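Local coordinates for protein delta-endotoxin CYTB (Bacillus thuringiensis serovar kyushuensis, PDB 1CBY) that kills the larvae of dipteran insects by forming pores in the epithelial cell membranes of the midgut, and is seen here as its inactive dimeric protoxin, at the interface of chains A and B. Numbering follows the deposited sequence. Chains: chain A/B, Delta-endotoxin CYTB.

Contact 1: the interface of chains A and B. Residues chain A 31, 45-47, 54, 58, 237; chain B 31-34.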
# COMPACT_ATOMS: atom_id res chain seq x y z
N ILE A 31 0.27 5.54 4.17
CA ILE A 31 0.18 4.44 5.13
C ILE A 31 -0.51 3.20 4.58
O ILE A 31 -1.68 3.26 4.19
CB ILE A 31 -0.62 4.87 6.38
CG1 ILE A 31 -0.04 6.16 6.97
CG2 ILE A 31 -0.61 3.76 7.42
CD1 ILE A 31 -0.91 6.78 8.03
N THR A 45 -8.18 -2.22 -1.00
CA THR A 45 -8.62 -0.84 -0.87
C THR A 45 -7.55 0.25 -0.97
O THR A 45 -6.47 0.15 -0.39
CB THR A 45 -9.39 -0.70 0.44
OG1 THR A 45 -10.29 -1.80 0.57
CG2 THR A 45 -10.20 0.57 0.44
N VAL A 46 -7.87 1.30 -1.74
CA VAL A 46 -6.99 2.45 -1.92
C VAL A 46 -7.81 3.70 -1.62
O VAL A 46 -8.81 3.97 -2.29
CB VAL A 46 -6.43 2.51 -3.37
CG1 VAL A 46 -5.63 3.79 -3.58
CG2 VAL A 46 -5.55 1.31 -3.65
N PHE A 47 -7.40 4.43 -0.58
CA PHE A 47 -8.09 5.64 -0.15
C PHE A 47 -7.24 6.90 -0.31
O PHE A 47 -6.15 7.00 0.26
CB PHE A 47 -8.46 5.55 1.34
CG PHE A 47 -9.71 4.75 1.64
CD1 PHE A 47 -10.42 4.12 0.63
CD2 PHE A 47 -10.17 4.64 2.95
CE1 PHE A 47 -11.57 3.39 0.91
CE2 PHE A 47 -11.31 3.91 3.24
CZ PHE A 47 -12.01 3.29 2.23
N ILE A 54 -12.93 9.77 6.01
CA ILE A 54 -12.52 8.37 6.02
C ILE A 54 -13.71 7.48 6.37
O ILE A 54 -13.92 6.44 5.74
CB ILE A 54 -11.34 8.14 7.01
CG1 ILE A 54 -10.05 8.73 6.43
CG2 ILE A 54 -11.18 6.65 7.33
CD1 ILE A 54 -8.86 8.72 7.37
N LEU A 58 -15.14 4.46 4.14
CA LEU A 58 -15.21 3.13 4.71
C LEU A 58 -16.63 2.56 4.58
O LEU A 58 -16.81 1.38 4.29
CB LEU A 58 -14.76 3.17 6.17
CG LEU A 58 -13.96 1.98 6.70
CD1 LEU A 58 -12.95 1.48 5.66
CD2 LEU A 58 -13.24 2.39 7.97
N PHE A 237 -14.04 1.63 12.72
CA PHE A 237 -13.69 0.29 12.27
C PHE A 237 -14.58 -0.83 12.79
O PHE A 237 -14.39 -1.99 12.43
CB PHE A 237 -12.21 0.01 12.54
CG PHE A 237 -11.28 0.85 11.70
CD1 PHE A 237 -10.87 2.11 12.13
CD2 PHE A 237 -10.85 0.39 10.46
CE1 PHE A 237 -10.05 2.90 11.33
CE2 PHE A 237 -10.02 1.18 9.66
CZ PHE A 237 -9.62 2.44 10.10
N ILE B 31 -5.89 -1.35 3.42
CA ILE B 31 -6.13 -0.01 2.91
C ILE B 31 -4.86 0.81 2.68
O ILE B 31 -4.10 1.05 3.62
CB ILE B 31 -7.00 0.80 3.91
CG1 ILE B 31 -8.27 0.03 4.25
CG2 ILE B 31 -7.34 2.16 3.32
CD1 ILE B 31 -9.03 0.63 5.41
N VAL B 32 -4.63 1.22 1.44
CA VAL B 32 -3.47 2.07 1.16
C VAL B 32 -4.03 3.47 1.36
O VAL B 32 -4.87 3.94 0.58
CB VAL B 32 -2.97 1.91 -0.28
CG1 VAL B 32 -1.70 2.73 -0.48
CG2 VAL B 32 -2.70 0.45 -0.58
N LEU B 33 -3.64 4.09 2.46
CA LEU B 33 -4.11 5.42 2.82
C LEU B 33 -3.15 6.54 2.44
O LEU B 33 -1.98 6.55 2.85
CB LEU B 33 -4.33 5.50 4.33
CG LEU B 33 -5.71 5.87 4.88
CD1 LEU B 33 -5.55 6.22 6.35
CD2 LEU B 33 -6.32 7.04 4.12
N THR B 34 -3.65 7.48 1.65
CA THR B 34 -2.88 8.65 1.27
C THR B 34 -3.78 9.79 1.72
O THR B 34 -4.83 10.05 1.14
CB THR B 34 -2.62 8.71 -0.24
OG1 THR B 34 -2.04 7.47 -0.66
CG2 THR B 34 -1.64 9.83 -0.55
O HOH W 1 -3.91 5.90 -1.57

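Contact 2: the interface of chains A and B. Residues chain A 51, 54, 229, 236; chain B 33, 233-234, 237.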
# COMPACT_ATOMS: atom_id res chain seq x y z
N PRO A 51 -9.01 13.00 6.45
CA PRO A 51 -9.41 12.31 7.68
C PRO A 51 -10.90 12.34 7.99
O PRO A 51 -11.50 11.29 8.23
CB PRO A 51 -8.60 13.04 8.75
CG PRO A 51 -7.34 13.41 8.01
CD PRO A 51 -7.89 13.93 6.71
N ILE A 54 -12.93 9.77 6.01
CA ILE A 54 -12.52 8.37 6.02
C ILE A 54 -13.71 7.48 6.37
O ILE A 54 -13.92 6.44 5.74
CB ILE A 54 -11.34 8.14 7.01
CG1 ILE A 54 -10.05 8.73 6.43
CG2 ILE A 54 -11.18 6.65 7.33
CD1 ILE A 54 -8.86 8.72 7.37
N SER A 229 -17.15 13.52 9.27
CA SER A 229 -17.32 12.76 10.50
C SER A 229 -16.04 12.68 11.31
O SER A 229 -15.00 12.25 10.81
CB SER A 229 -17.81 11.34 10.20
OG SER A 229 -17.80 10.55 11.38
N ILE A 236 -15.39 3.73 14.16
CA ILE A 236 -15.35 3.69 12.70
C ILE A 236 -15.07 2.28 12.18
O ILE A 236 -15.81 1.76 11.35
CB ILE A 236 -14.32 4.71 12.14
CG1 ILE A 236 -14.77 6.14 12.46
CG2 ILE A 236 -14.17 4.54 10.63
CD1 ILE A 236 -13.85 7.21 11.95
N LEU B 33 -3.64 4.09 2.46
CA LEU B 33 -4.11 5.42 2.82
C LEU B 33 -3.15 6.54 2.44
O LEU B 33 -1.98 6.55 2.85
CB LEU B 33 -4.33 5.50 4.33
CG LEU B 33 -5.71 5.87 4.88
CD1 LEU B 33 -5.55 6.22 6.35
CD2 LEU B 33 -6.32 7.04 4.12
N ILE B 233 -11.08 10.57 15.13
CA ILE B 233 -10.19 10.32 14.00
C ILE B 233 -9.46 11.55 13.44
O ILE B 233 -8.26 11.48 13.17
CB ILE B 233 -10.92 9.54 12.88
CG1 ILE B 233 -9.91 9.08 11.83
CG2 ILE B 233 -12.02 10.39 12.26
CD1 ILE B 233 -10.51 8.21 10.75
N VAL B 234 -10.15 12.68 13.33
CA VAL B 234 -9.52 13.89 12.81
C VAL B 234 -8.46 14.38 13.79
O VAL B 234 -7.36 14.77 13.39
CB VAL B 234 -10.53 15.02 12.53
CG1 VAL B 234 -9.82 16.24 11.98
CG2 VAL B 234 -11.60 14.54 11.55
N PHE B 237 -5.15 12.67 13.21
CA PHE B 237 -4.34 13.15 12.09
C PHE B 237 -3.90 14.61 12.18
O PHE B 237 -3.18 15.09 11.30
CB PHE B 237 -5.04 12.85 10.77
CG PHE B 237 -5.12 11.38 10.46
CD1 PHE B 237 -6.18 10.61 10.91
CD2 PHE B 237 -4.10 10.75 9.74
CE1 PHE B 237 -6.23 9.24 10.66
CE2 PHE B 237 -4.15 9.38 9.49
CZ PHE B 237 -5.21 8.62 9.95

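Contact 3: the interface of chains A and B. Residues chain A 26-29, 49-50; chain B 34-37.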
# COMPACT_ATOMS: atom_id res chain seq x y z
N LYS A 26 3.76 19.65 -0.86
CA LYS A 26 2.74 19.51 0.17
C LYS A 26 2.84 18.11 0.76
O LYS A 26 2.83 17.12 0.02
CB LYS A 26 1.34 19.73 -0.40
CG LYS A 26 0.40 20.44 0.57
CD LYS A 26 -1.03 19.92 0.49
CE LYS A 26 -1.20 18.60 1.25
NZ LYS A 26 -0.93 18.73 2.71
N PRO A 27 2.98 18.00 2.08
CA PRO A 27 3.09 16.71 2.76
C PRO A 27 1.82 15.86 2.78
O PRO A 27 0.71 16.35 3.01
CB PRO A 27 3.53 17.12 4.17
CG PRO A 27 2.84 18.42 4.37
CD PRO A 27 3.07 19.12 3.05
N PHE A 28 2.01 14.57 2.54
CA PHE A 28 0.94 13.59 2.53
C PHE A 28 1.47 12.37 3.25
O PHE A 28 2.67 12.09 3.19
CB PHE A 28 0.59 13.18 1.10
CG PHE A 28 -0.30 14.14 0.38
CD1 PHE A 28 0.24 15.21 -0.33
CD2 PHE A 28 -1.68 13.96 0.38
CE1 PHE A 28 -0.59 16.08 -1.02
CE2 PHE A 28 -2.51 14.83 -0.31
CZ PHE A 28 -1.97 15.89 -1.01
N LYS A 29 0.61 11.66 3.96
CA LYS A 29 1.02 10.44 4.63
C LYS A 29 0.68 9.29 3.70
O LYS A 29 -0.35 9.32 3.02
CB LYS A 29 0.29 10.28 5.96
CG LYS A 29 0.74 11.25 7.03
CD LYS A 29 0.15 10.90 8.38
CE LYS A 29 0.79 11.71 9.49
NZ LYS A 29 2.27 11.51 9.52
N VAL A 49 -8.25 10.38 0.50
CA VAL A 49 -9.26 11.27 1.07
C VAL A 49 -8.71 12.01 2.29
O VAL A 49 -7.57 11.80 2.69
CB VAL A 49 -10.51 10.45 1.54
CG1 VAL A 49 -11.12 9.66 0.38
CG2 VAL A 49 -10.12 9.51 2.68
N GLN A 50 -9.54 12.87 2.87
CA GLN A 50 -9.16 13.62 4.07
C GLN A 50 -9.68 12.86 5.29
O GLN A 50 -10.70 12.17 5.22
CB GLN A 50 -9.75 15.03 4.01
CG GLN A 50 -9.10 15.90 2.93
CD GLN A 50 -9.76 17.25 2.78
OE1 GLN A 50 -10.15 17.64 1.68
NE2 GLN A 50 -9.91 17.96 3.89
N THR B 34 -3.65 7.48 1.65
CA THR B 34 -2.88 8.65 1.27
C THR B 34 -3.78 9.79 1.72
O THR B 34 -4.83 10.05 1.14
CB THR B 34 -2.62 8.71 -0.24
OG1 THR B 34 -2.04 7.47 -0.66
CG2 THR B 34 -1.64 9.83 -0.55
N VAL B 35 -3.40 10.40 2.83
CA VAL B 35 -4.16 11.48 3.43
C VAL B 35 -3.23 12.68 3.68
O VAL B 35 -2.06 12.48 4.03
CB VAL B 35 -4.79 10.99 4.76
CG1 VAL B 35 -3.72 10.75 5.81
CG2 VAL B 35 -5.80 11.95 5.26
N PRO B 36 -3.70 13.92 3.43
CA PRO B 36 -2.87 15.11 3.65
C PRO B 36 -2.39 15.23 5.10
O PRO B 36 -3.19 15.15 6.03
CB PRO B 36 -3.79 16.26 3.23
CG PRO B 36 -5.17 15.67 3.29
CD PRO B 36 -4.97 14.28 2.78
N SER B 37 -1.08 15.41 5.26
CA SER B 37 -0.46 15.50 6.58
C SER B 37 -0.40 16.91 7.15
O SER B 37 -0.35 17.90 6.41
CB SER B 37 0.95 14.91 6.53
OG SER B 37 1.55 14.85 7.81
O HOH W 2 3.57 14.11 10.08

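Contact 1: the interface of chains A and B
B:Val32 O accepts the amide A:Phe47 N at 2.8 Å and also meets water 1. That water touches A:Phe47 O and lies 2.6 Å from the hydroxyl B:Thr34 OG1, tying the side chain to the paired backbones. A:Phe47 O in turn takes B:Thr34 N at 2.9 Å, while B:Val32 N reaches A:Thr45 O. On the opposite edge of the same strand, A:Ile31 and B:Leu33 exchange a reciprocal pair of bonds, B:Leu33 N to A:Ile31 O being 2.7 Å. Between the polar rungs the side chains supply apolar packing. In B:Ile31, CG2 lies anti to the backbone N (chi1 -53° for CG1) and sits over one face of the A:Phe47 ring near its CG-CD2 rim, 3.8 Å from A:Phe47 CD2. The other branch passes A:Thr45 CB and brings its CD1 tip to A:Leu58 CD1 at 4.0 Å, the two side chains crossing at about a right angle. B:Leu33 CD2 rests on A:Phe47 CB at 3.8 Å. Strand 28-36 of chain B thus forms an intermolecular sheet, running antiparallel to its counterpart in chain A and parallel to strand 44-48, with helix 54-63 packed against its apolar side.

Contact 2: the interface of chains A and B
A:Pro51 lies on one side of the B:Phe237 ring plane but beyond its rim, at the CB-CG-CD1 corner. The two side chains cross obliquely, and the proline presents its CB-CG edge to the ring instead of lying flat on it. A:Pro51 CG comes to 3.6 Å from B:Phe237 CB, and A:Pro51 CB sits 4.1 Å from B:Phe237 CD1. A:Ile54 CD1 lies on the same side of the plane, more loosely, outside the CE1 corner. Of the ring's own chain, B:Ile233 stands at the CD1-CE1 edge and B:Leu33 lies obliquely beyond CZ, on the A:Pro51 side. This is an apolar helix-end interface of the protoxin dimer, and it illustrates how branched side chains can pack across a subunit boundary without a polar bond in the patch. B:Ile233 is the central piece. Its CG1 stands anti to the backbone N (chi1 -170°), which sends CD1 across to A:Ile54 and A:Ile236 and leaves CG2 in the crowded position between N and the carbonyl carbon. The CD1 methyl meets A:Ile54 at CB, CG2 and CD1, the contact with A:Ile54 CD1 being 3.8 Å. A:Ile236 comes in at about a right angle, and its CD1 tip touches both B:Ile233 CG2 and B:Ile233 CD1, each at 3.7 Å. Some 90° away from A:Ile236 CD1, B:Ile233 CG2 also lies 3.8 Å from the backbone carbonyl oxygen A:Ser229 O.

Contact 3: the interface of chains A and B
A:Lys29 runs along B:Val35 and B:Ser37 where two N-terminal strands pair antiparallel in the intertwined arms of this Cyt-family protoxin. Its CB packs on B:Val35 CG1 at 4.0 Å, and CG meets B:Ser37 CB at 3.7 Å. CE then passes the hydroxyl B:Ser37 OG at 3.6 Å. A bend at the last torsion (chi4 -57°) turns the amine tip toward water 2, which lies 3.0 Å from A:Lys29 NZ and also touches B:Ser37 OG, a water bridge in place of a direct bond. Backbone bonds to B:Val35 hold the root of this side chain: A:Lys29 N gives an almost straight bond to B:Val35 O at 2.8 Å (176° at the hydrogen), and B:Val35 N returns a longer one to A:Lys29 O. Two residues earlier, A:Pro27 O is gripped twice, by B:Ser37 N at 3.0 Å from above the carbonyl plane and by A:Lys26 NZ of its own chain, whose folded side chain also brushes B:Pro36 CB. B:Pro36 sits on one side of the A:Phe28 ring, beyond its CD2-CE2 edge and not stacked on it, with B:Pro36 CA 3.7 Å from A:Phe28 CD2. From the other flank, A:Gln50 reaches B:Pro36 CG with its own CG.

Contacts 1 and 2 have C-alpha centres about 10 Å apart and share A:Ile54 and B:Leu33, which carry packing from sheet to helices. Contact 3, centred about 11 Å from each, shares B:Thr34 with contact 1. Contacts 1 and 3 use successive stretches of one intertwined N-terminal arm; contact 2 brings in helix 233-237 of both chains, which contact 1 touches through A:Phe237. Two-fold symmetry repeats all three. Strand 28-36 and helix 233-237 lie outside the stretch between the processing stops Ser38 and Ser228, so their removal may release the monomeric toxin, whereas strand 44-48 and helix 54-63 lie within it.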